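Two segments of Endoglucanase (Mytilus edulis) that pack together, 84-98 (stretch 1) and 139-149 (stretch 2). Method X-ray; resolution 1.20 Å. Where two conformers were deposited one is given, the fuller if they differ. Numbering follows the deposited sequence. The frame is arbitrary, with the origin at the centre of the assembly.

Stretch 1 (84-98) GQGGPVREGLSKTFM
Stretch 2 (139-149) QVTGMGWNNPE

Segments far apart in sequence often join through a polar end and an apolar end, and this endoglucanase pair, burying 619 Å² in all, is a clear case. The segments run antiparallel: G86 lies beside N147 (CA to CA 4.7 Å), V89 beside W145 (6.3 Å) and K95 beside V140 (9.4 Å). Stretch 1 is largely extended from G86 to E91, bends at G92 (93/4) and is strand from S94; near its start stretch 2 makes a 3-10 turn, 141-143, closed by M143 N to V140 O at 3.1 Å.

Two direct hydrogen bonds fix the polar end. G87 N donates to N146 O (3.0 Å), and N147 (phi/psi 48/53, chi1 m) donates from ND2 to Q85 O (3.0 Å). G86, nearly fully extended at 169/-169, brings its CA to 3.2 Å from N146 O; a CB there would clash with that oxygen.

Water 3 donates to P88 O (2.9 Å) and G144 O (2.6 Å), bridging two carbonyls that cannot bond each other.

The buried W145 indole (chi1 m, chi2 32°) swings back although its CB points away, gaining apolar cover from L93 CD1 (mt; 4.1 Å to W145 CD1), V89 CG2 (p; 4.1 Å to W145 CD1) and F97 CE1 (m, chi2 80°; 3.9 Å to W145 CZ3). K95 (mmtt) lays its aliphatic part on the M143 (mtm) thioether, CG to SD 3.6 Å, while its end leads away.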

# COMPACT_ATOMS: atom_id res chain seq x y z
N GLY A 84 -4.57 10.00 16.66
CA GLY A 84 -4.81 11.23 15.93
C GLY A 84 -4.61 11.15 14.42
O GLY A 84 -4.72 12.17 13.73
N GLN A 85 -4.32 9.95 13.90
CA GLN A 85 -4.04 9.72 12.48
C GLN A 85 -4.77 8.47 11.96
O GLN A 85 -4.31 7.82 11.03
CB GLN A 85 -2.53 9.55 12.25
CG GLN A 85 -1.70 10.79 12.51
CD GLN A 85 -1.64 11.77 11.35
OE1 GLN A 85 -2.41 11.71 10.41
NE2 GLN A 85 -0.66 12.67 11.41
N GLY A 86 -5.90 8.14 12.57
CA GLY A 86 -6.68 6.96 12.23
C GLY A 86 -7.73 6.75 13.30
O GLY A 86 -7.96 7.61 14.15
N GLY A 87 -8.38 5.59 13.27
CA GLY A 87 -9.41 5.28 14.25
C GLY A 87 -9.65 3.79 14.41
O GLY A 87 -9.04 2.98 13.71
N PRO A 88 -10.53 3.45 15.36
CA PRO A 88 -10.80 2.05 15.71
C PRO A 88 -11.33 1.19 14.56
O PRO A 88 -12.05 1.68 13.69
CB PRO A 88 -11.84 2.15 16.84
CG PRO A 88 -11.89 3.53 17.28
CD PRO A 88 -11.30 4.38 16.21
N VAL A 89 -10.95 -0.09 14.58
CA VAL A 89 -11.42 -1.08 13.62
C VAL A 89 -11.40 -2.48 14.26
O VAL A 89 -10.60 -2.74 15.15
CB VAL A 89 -10.53 -1.06 12.35
CG1 VAL A 89 -9.11 -1.51 12.67
CG2 VAL A 89 -11.14 -1.89 11.24
N ARG A 90 -12.27 -3.37 13.80
CA ARG A 90 -12.22 -4.77 14.24
C ARG A 90 -10.87 -5.39 13.87
O ARG A 90 -10.37 -5.15 12.78
CB ARG A 90 -13.35 -5.58 13.62
CG ARG A 90 -13.44 -6.99 14.18
CD ARG A 90 -14.84 -7.53 14.31
NE ARG A 90 -15.38 -7.78 12.98
CZ ARG A 90 -16.35 -7.08 12.40
NH1 ARG A 90 -16.95 -6.06 13.01
NH2 ARG A 90 -16.73 -7.42 11.18
N GLU A 91 -10.29 -6.18 14.78
CA GLU A 91 -9.06 -6.92 14.52
C GLU A 91 -9.37 -8.09 13.60
O GLU A 91 -10.42 -8.72 13.73
CB GLU A 91 -8.42 -7.44 15.81
CG GLU A 91 -7.18 -8.30 15.57
CD GLU A 91 -6.35 -8.61 16.80
OE1 GLU A 91 -6.79 -8.34 17.94
OE2 GLU A 91 -5.22 -9.13 16.60
N GLY A 92 -8.45 -8.39 12.69
CA GLY A 92 -8.52 -9.58 11.87
C GLY A 92 -9.21 -9.42 10.53
O GLY A 92 -9.37 -10.42 9.82
N LEU A 93 -9.61 -8.20 10.18
CA LEU A 93 -10.13 -7.92 8.85
C LEU A 93 -8.96 -7.91 7.88
O LEU A 93 -7.85 -7.51 8.23
CB LEU A 93 -10.83 -6.57 8.81
CG LEU A 93 -12.03 -6.39 9.75
CD1 LEU A 93 -12.55 -4.98 9.63
CD2 LEU A 93 -13.12 -7.38 9.42
N SER A 94 -9.21 -8.34 6.64
CA SER A 94 -8.12 -8.40 5.67
C SER A 94 -8.56 -8.23 4.22
O SER A 94 -9.56 -8.82 3.78
CB SER A 94 -7.36 -9.72 5.79
OG SER A 94 -8.13 -10.80 5.30
N LYS A 95 -7.76 -7.46 3.48
CA LYS A 95 -7.91 -7.28 2.05
C LYS A 95 -6.51 -7.22 1.43
O LYS A 95 -5.53 -6.94 2.13
CB LYS A 95 -8.67 -5.99 1.70
CG LYS A 95 -10.16 -5.97 2.06
CD LYS A 95 -10.97 -7.01 1.29
CE LYS A 95 -12.47 -6.87 1.55
NZ LYS A 95 -13.25 -7.98 0.96
N THR A 96 -6.44 -7.46 0.12
CA THR A 96 -5.19 -7.46 -0.62
C THR A 96 -5.13 -6.28 -1.60
O THR A 96 -6.10 -6.02 -2.33
CB THR A 96 -5.03 -8.80 -1.35
OG1 THR A 96 -4.86 -9.86 -0.39
CG2 THR A 96 -3.79 -8.84 -2.24
N PHE A 97 -3.98 -5.61 -1.62
CA PHE A 97 -3.76 -4.40 -2.41
C PHE A 97 -2.61 -4.64 -3.39
O PHE A 97 -1.55 -5.13 -3.01
CB PHE A 97 -3.43 -3.22 -1.49
CG PHE A 97 -4.54 -2.88 -0.53
CD1 PHE A 97 -4.71 -3.62 0.63
CD2 PHE A 97 -5.42 -1.84 -0.79
CE1 PHE A 97 -5.75 -3.35 1.51
CE2 PHE A 97 -6.47 -1.56 0.09
CZ PHE A 97 -6.63 -2.32 1.24
N MET A 98 -2.80 -4.25 -4.64
CA MET A 98 -1.70 -4.25 -5.62
C MET A 98 -0.93 -2.93 -5.56
O MET A 98 -1.55 -1.86 -5.60
CB MET A 98 -2.23 -4.45 -7.04
CG MET A 98 -1.12 -4.45 -8.09
SD MET A 98 -1.72 -4.74 -9.78
CE MET A 98 -2.00 -6.55 -9.71
N GLN A 139 -13.54 2.87 -1.12
CA GLN A 139 -13.37 1.42 -1.06
C GLN A 139 -12.76 0.95 0.27
O GLN A 139 -13.03 -0.17 0.72
CB GLN A 139 -12.57 0.89 -2.25
CG GLN A 139 -11.18 1.51 -2.49
CD GLN A 139 -11.21 2.66 -3.50
OE1 GLN A 139 -11.86 3.68 -3.28
NE2 GLN A 139 -10.52 2.48 -4.62
N VAL A 140 -11.93 1.79 0.88
CA VAL A 140 -11.30 1.45 2.15
C VAL A 140 -12.13 1.95 3.34
O VAL A 140 -12.46 1.18 4.23
CB VAL A 140 -9.82 1.92 2.22
CG1 VAL A 140 -9.18 1.52 3.55
CG2 VAL A 140 -9.03 1.33 1.05
N THR A 141 -12.51 3.24 3.37
CA THR A 141 -13.31 3.75 4.49
C THR A 141 -14.72 3.13 4.53
O THR A 141 -15.31 3.08 5.60
CB THR A 141 -13.43 5.27 4.49
OG1 THR A 141 -13.70 5.74 3.17
CG2 THR A 141 -12.11 5.92 4.93
N GLY A 142 -15.23 2.64 3.40
CA GLY A 142 -16.52 1.95 3.38
C GLY A 142 -16.52 0.69 4.24
O GLY A 142 -17.59 0.26 4.70
N MET A 143 -15.34 0.09 4.43
CA MET A 143 -15.16 -1.07 5.32
C MET A 143 -14.89 -0.68 6.77
O MET A 143 -14.62 -1.54 7.60
CB MET A 143 -13.95 -1.90 4.88
CG MET A 143 -13.97 -2.38 3.48
SD MET A 143 -12.63 -3.56 3.13
CE MET A 143 -11.16 -2.51 3.15
N GLY A 144 -14.94 0.61 7.09
CA GLY A 144 -14.61 1.05 8.43
C GLY A 144 -13.11 1.12 8.70
O GLY A 144 -12.70 1.23 9.85
N TRP A 145 -12.30 1.04 7.65
CA TRP A 145 -10.84 1.16 7.80
C TRP A 145 -10.41 2.65 7.70
O TRP A 145 -10.33 3.22 6.60
CB TRP A 145 -10.11 0.39 6.70
CG TRP A 145 -10.13 -1.12 6.73
CD1 TRP A 145 -11.13 -1.96 7.19
CD2 TRP A 145 -9.12 -1.97 6.18
NE1 TRP A 145 -10.77 -3.27 6.98
CE2 TRP A 145 -9.54 -3.31 6.35
CE3 TRP A 145 -7.88 -1.74 5.55
CZ2 TRP A 145 -8.77 -4.40 5.93
CZ3 TRP A 145 -7.12 -2.82 5.13
CH2 TRP A 145 -7.57 -4.13 5.33
N ASN A 146 -10.14 3.25 8.85
CA ASN A 146 -9.60 4.61 8.96
C ASN A 146 -8.12 4.50 9.34
O ASN A 146 -7.77 4.48 10.51
CB ASN A 146 -10.40 5.42 10.01
CG ASN A 146 -9.87 6.84 10.25
OD1 ASN A 146 -10.32 7.53 11.19
ND2 ASN A 146 -8.95 7.29 9.42
N ASN A 147 -7.27 4.39 8.32
CA ASN A 147 -5.82 4.24 8.51
C ASN A 147 -5.44 3.19 9.55
O ASN A 147 -4.66 3.45 10.49
CB ASN A 147 -5.20 5.60 8.85
CG ASN A 147 -5.50 6.65 7.81
OD1 ASN A 147 -5.97 6.32 6.72
ND2 ASN A 147 -5.21 7.90 8.12
N PRO A 148 -5.94 1.96 9.40
CA PRO A 148 -5.64 0.94 10.40
C PRO A 148 -4.15 0.59 10.45
O PRO A 148 -3.46 0.63 9.43
CB PRO A 148 -6.43 -0.28 9.89
CG PRO A 148 -6.53 -0.07 8.43
CD PRO A 148 -6.73 1.40 8.28
N GLU A 149 -3.69 0.23 11.64
CA GLU A 149 -2.42 -0.49 11.81
C GLU A 149 -2.61 -1.93 11.30
O GLU A 149 -3.64 -2.55 11.58
CB GLU A 149 -2.04 -0.50 13.29
CG GLU A 149 -0.71 -1.14 13.64
CD GLU A 149 -0.49 -1.18 15.14
OE1 GLU A 149 -1.38 -1.75 15.85
OE2 GLU A 149 0.55 -0.66 15.62
O HOH W 1 -3.07 5.20 11.70
O HOH W 2 -10.03 1.99 11.32
O HOH W 3 -14.06 0.50 11.97